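Local coordinates for glyoxalase family protein (Bacillus cereus, PDB 1SS4) that is of uncharacterised function but belongs to the metal-binding glyoxalase family and may act as a methylmalonyl-CoA epimerase, at residues S27-I32 against V99-E104. Residues are numbered along the deposited sequence; the frame is centred on the assembly and turned at random.
Sequences SFFEEI and VMFTVE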
ATOM      1  N   SER A  27      13.175   3.890  11.263  1.00 29.03           N
ATOM      2  CA  SER A  27      14.580   3.871  10.860  1.00 30.18           C
ATOM      3  C   SER A  27      14.770   3.336   9.441  1.00 29.88           C
ATOM      4  O   SER A  27      15.513   3.904   8.639  1.00 30.82           O
ATOM      5  CB  SER A  27      15.390   3.025  11.849  1.00 32.97           C
ATOM      6  OG  SER A  27      16.712   2.830  11.380  1.00 35.88           O
ATOM      7  N   PHE A  28      14.089   2.240   9.129  1.00 28.09           N
ATOM      8  CA  PHE A  28      14.183   1.631   7.810  1.00 27.61           C
ATOM      9  C   PHE A  28      13.703   2.544   6.678  1.00 26.36           C
ATOM     10  O   PHE A  28      14.392   2.710   5.676  1.00 26.32           O
ATOM     11  CB  PHE A  28      13.387   0.323   7.779  1.00 26.91           C
ATOM     12  CG  PHE A  28      13.382  -0.342   6.438  1.00 29.29           C
ATOM     13  CD1 PHE A  28      14.544  -0.930   5.938  1.00 29.00           C
ATOM     14  CD2 PHE A  28      12.233  -0.360   5.661  1.00 29.51           C
ATOM     15  CE1 PHE A  28      14.553  -1.526   4.676  1.00 29.33           C
ATOM     16  CE2 PHE A  28      12.231  -0.951   4.394  1.00 31.50           C
ATOM     17  CZ  PHE A  28      13.392  -1.534   3.904  1.00 31.38           C
ATOM     18  N   PHE A  29      12.524   3.142   6.825  1.00 24.75           N
ATOM     19  CA  PHE A  29      12.039   3.996   5.764  1.00 24.51           C
ATOM     20  C   PHE A  29      12.863   5.273   5.640  1.00 25.60           C
ATOM     21  O   PHE A  29      12.941   5.855   4.562  1.00 25.71           O
ATOM     22  CB  PHE A  29      10.541   4.226   5.940  1.00 23.75           C
ATOM     23  CG  PHE A  29       9.719   3.024   5.511  1.00 23.39           C
ATOM     24  CD1 PHE A  29       9.549   2.740   4.158  1.00 24.46           C
ATOM     25  CD2 PHE A  29       9.216   2.134   6.447  1.00 24.82           C
ATOM     26  CE1 PHE A  29       8.890   1.572   3.739  1.00 24.69           C
ATOM     27  CE2 PHE A  29       8.549   0.954   6.047  1.00 26.97           C
ATOM     28  CZ  PHE A  29       8.389   0.676   4.688  1.00 23.59           C
ATOM     29  N   GLU A  30      13.524   5.676   6.723  1.00 30.36           N
ATOM     30  CA  GLU A  30      14.387   6.857   6.651  1.00 32.79           C
ATOM     31  C   GLU A  30      15.555   6.530   5.731  1.00 33.04           C
ATOM     32  O   GLU A  30      15.977   7.370   4.937  1.00 33.64           O
ATOM     33  CB  GLU A  30      14.907   7.253   8.031  1.00 33.04           C
ATOM     34  CG  GLU A  30      13.873   7.972   8.873  1.00 35.63           C
ATOM     35  CD  GLU A  30      14.335   8.187  10.296  1.00 37.34           C
ATOM     36  OE1 GLU A  30      15.416   7.660  10.650  1.00 39.06           O
ATOM     37  OE2 GLU A  30      13.612   8.871  11.061  1.00 36.49           O
ATOM     38  N   GLU A  31      16.055   5.299   5.829  1.00 33.73           N
ATOM     39  CA  GLU A  31      17.162   4.822   4.998  1.00 33.50           C
ATOM     40  C   GLU A  31      16.755   4.762   3.528  1.00 33.40           C
ATOM     41  O   GLU A  31      17.573   4.988   2.639  1.00 31.41           O
ATOM     42  CB  GLU A  31      17.597   3.427   5.448  1.00 36.98           C
ATOM     43  CG  GLU A  31      18.272   3.378   6.807  1.00 42.71           C
ATOM     44  CD  GLU A  31      19.697   3.922   6.776  1.00 45.81           C
ATOM     45  OE1 GLU A  31      20.484   3.501   5.902  1.00 48.77           O
ATOM     46  OE2 GLU A  31      20.030   4.763   7.633  1.00 48.54           O
ATOM     47  N   ILE A  32      15.491   4.430   3.277  1.00 29.92           N
ATOM     48  CA  ILE A  32      14.975   4.375   1.919  1.00 28.89           C
ATOM     49  C   ILE A  32      14.934   5.807   1.377  1.00 27.83           C
ATOM     50  O   ILE A  32      15.028   6.033   0.176  1.00 27.83           O
ATOM     51  CB  ILE A  32      13.525   3.817   1.888  1.00 30.19           C
ATOM     52  CG1 ILE A  32      13.519   2.336   2.279  1.00 30.65           C
ATOM     53  CG2 ILE A  32      12.903   4.061   0.509  1.00 29.64           C
ATOM     54  CD1 ILE A  32      13.973   1.404   1.172  1.00 35.66           C
ATOM     55  N   VAL A  99       5.082  -1.908  -1.846  1.00 20.31           N
ATOM     56  CA  VAL A  99       5.145  -0.559  -2.373  1.00 20.88           C
ATOM     57  C   VAL A  99       6.482  -0.557  -3.142  1.00 22.25           C
ATOM     58  O   VAL A  99       7.456  -1.188  -2.713  1.00 22.77           O
ATOM     59  CB  VAL A  99       5.152   0.529  -1.270  1.00 23.00           C
ATOM     60  CG1 VAL A  99       3.830   0.465  -0.479  1.00 23.68           C
ATOM     61  CG2 VAL A  99       6.302   0.344  -0.324  1.00 25.97           C
HETATM   62  N   MSE A 100       6.495   0.112  -4.297  1.00 20.00           N
HETATM   63  CA  MSE A 100       7.672   0.212  -5.170  1.00 24.54           C
HETATM   64  C   MSE A 100       8.246   1.632  -5.118  1.00 22.20           C
HETATM   65  O   MSE A 100       7.514   2.606  -5.283  1.00 24.63           O
HETATM   66  CB  MSE A 100       7.259  -0.131  -6.611  1.00 25.04           C
HETATM   67  CG  MSE A 100       8.266   0.228  -7.707  1.00 31.93           C
HETATM   68 SE   MSE A 100       9.795  -0.926  -7.680  0.93 37.42          SE
HETATM   69  CE  MSE A 100       9.032  -2.555  -8.365  1.00 27.28           C
ATOM     70  N   PHE A 101       9.546   1.742  -4.877  1.00 24.56           N
ATOM     71  CA  PHE A 101      10.216   3.046  -4.812  1.00 25.01           C
ATOM     72  C   PHE A 101      11.243   3.176  -5.950  1.00 27.88           C
ATOM     73  O   PHE A 101      11.940   2.215  -6.273  1.00 26.36           O
ATOM     74  CB  PHE A 101      10.983   3.192  -3.491  1.00 25.53           C
ATOM     75  CG  PHE A 101      10.118   3.145  -2.263  1.00 26.06           C
ATOM     76  CD1 PHE A 101       9.317   4.232  -1.917  1.00 26.58           C
ATOM     77  CD2 PHE A 101      10.150   2.040  -1.417  1.00 25.40           C
ATOM     78  CE1 PHE A 101       8.559   4.230  -0.741  1.00 27.88           C
ATOM     79  CE2 PHE A 101       9.394   2.025  -0.233  1.00 30.39           C
ATOM     80  CZ  PHE A 101       8.596   3.130   0.103  1.00 26.71           C
ATOM     81  N   THR A 102      11.334   4.356  -6.561  1.00 28.33           N
ATOM     82  CA  THR A 102      12.361   4.558  -7.589  1.00 30.30           C
ATOM     83  C   THR A 102      13.448   5.334  -6.859  1.00 29.12           C
ATOM     84  O   THR A 102      13.160   6.343  -6.227  1.00 27.57           O
ATOM     85  CB  THR A 102      11.880   5.414  -8.764  1.00 31.66           C
ATOM     86  OG1 THR A 102      10.830   4.728  -9.455  1.00 31.56           O
ATOM     87  CG2 THR A 102      13.048   5.668  -9.756  1.00 29.49           C
ATOM     88  N   VAL A 103      14.679   4.845  -6.920  1.00 29.57           N
ATOM     89  CA  VAL A 103      15.796   5.498  -6.251  1.00 34.23           C
ATOM     90  C   VAL A 103      16.877   5.887  -7.255  1.00 36.11           C
ATOM     91  O   VAL A 103      16.872   5.436  -8.402  1.00 35.52           O
ATOM     92  CB  VAL A 103      16.415   4.584  -5.164  1.00 32.71           C
ATOM     93  CG1 VAL A 103      15.397   4.346  -4.060  1.00 32.78           C
ATOM     94  CG2 VAL A 103      16.860   3.267  -5.771  1.00 32.53           C
ATOM     95  N   GLU A 104      17.804   6.732  -6.824  1.00 38.53           N
ATOM     96  CA  GLU A 104      18.862   7.178  -7.711  1.00 40.96           C
ATOM     97  C   GLU A 104      19.814   6.052  -8.104  1.00 41.27           C
ATOM     98  O   GLU A 104      20.069   5.824  -9.289  1.00 42.10           O
ATOM     99  CB  GLU A 104      19.637   8.307  -7.052  1.00 44.30           C
ATOM    100  CG  GLU A 104      20.406   9.148  -8.035  1.00 50.29           C
ATOM    101  CD  GLU A 104      21.060  10.326  -7.367  1.00 53.86           C
ATOM    102  OE1 GLU A 104      22.038  10.109  -6.612  1.00 56.56           O
ATOM    103  OE2 GLU A 104      20.588  11.465  -7.588  1.00 56.06           O
TER
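Phe29 makes the first contact from helix 22-32, at the rim of its ring: CE1 lies 4.0 Å from Phe101 CZ and equally close to Phe101 CE2. Each ring finds the other at its edge and near its own plane, so this is an edge-to-edge meeting and not a stack. One face of the Phe29 ring is taken up within the helix, where Phe28 CD2 stands 3.9 Å above the plane, over the ring centre of Phe29. Phe29 also touches Ile72 and Leu74 of strand 71-79, which places its ring where the helix meets both sheets.

One helical turn on, Ile32 supplies the contact with the face of the Phe101 ring. Its CG2 methyl is 4.0 Å from the ring centroid and 13° off the normal, good geometry for a CH-pi interaction; the nearest ring atom is Phe101 CD2, 3.9 Å from CG2. The branches divide the work: chi1 of -68° sets CG1 anti to the carbonyl carbon and CG2 opposite the backbone N, which turns CG2 to Phe101 and leaves CG1 4.1 Å above the plane of the Phe28 ring, offset toward its rim. Leu113 of helix 106-115 packs on Ile32 as well.

Phe101 thus receives a methyl over one face and an aromatic edge at its rim. Its strand, 95-103, is outermost in its sheet within the chain, bonded to strand 143-149 on one side and pairing antiparallel with a strand of the second subunit, whose Asp13 hydrogen-bonds Thr102 OG1. The packing joins the helix to the second of two similar four-stranded sheets of this vicinal oxygen chelate fold. With 169 Å² buried, all three touching residues buried and no hydrogen bond between the segments, cohesion here rests on dispersion, the CH-pi pair and exclusion of water.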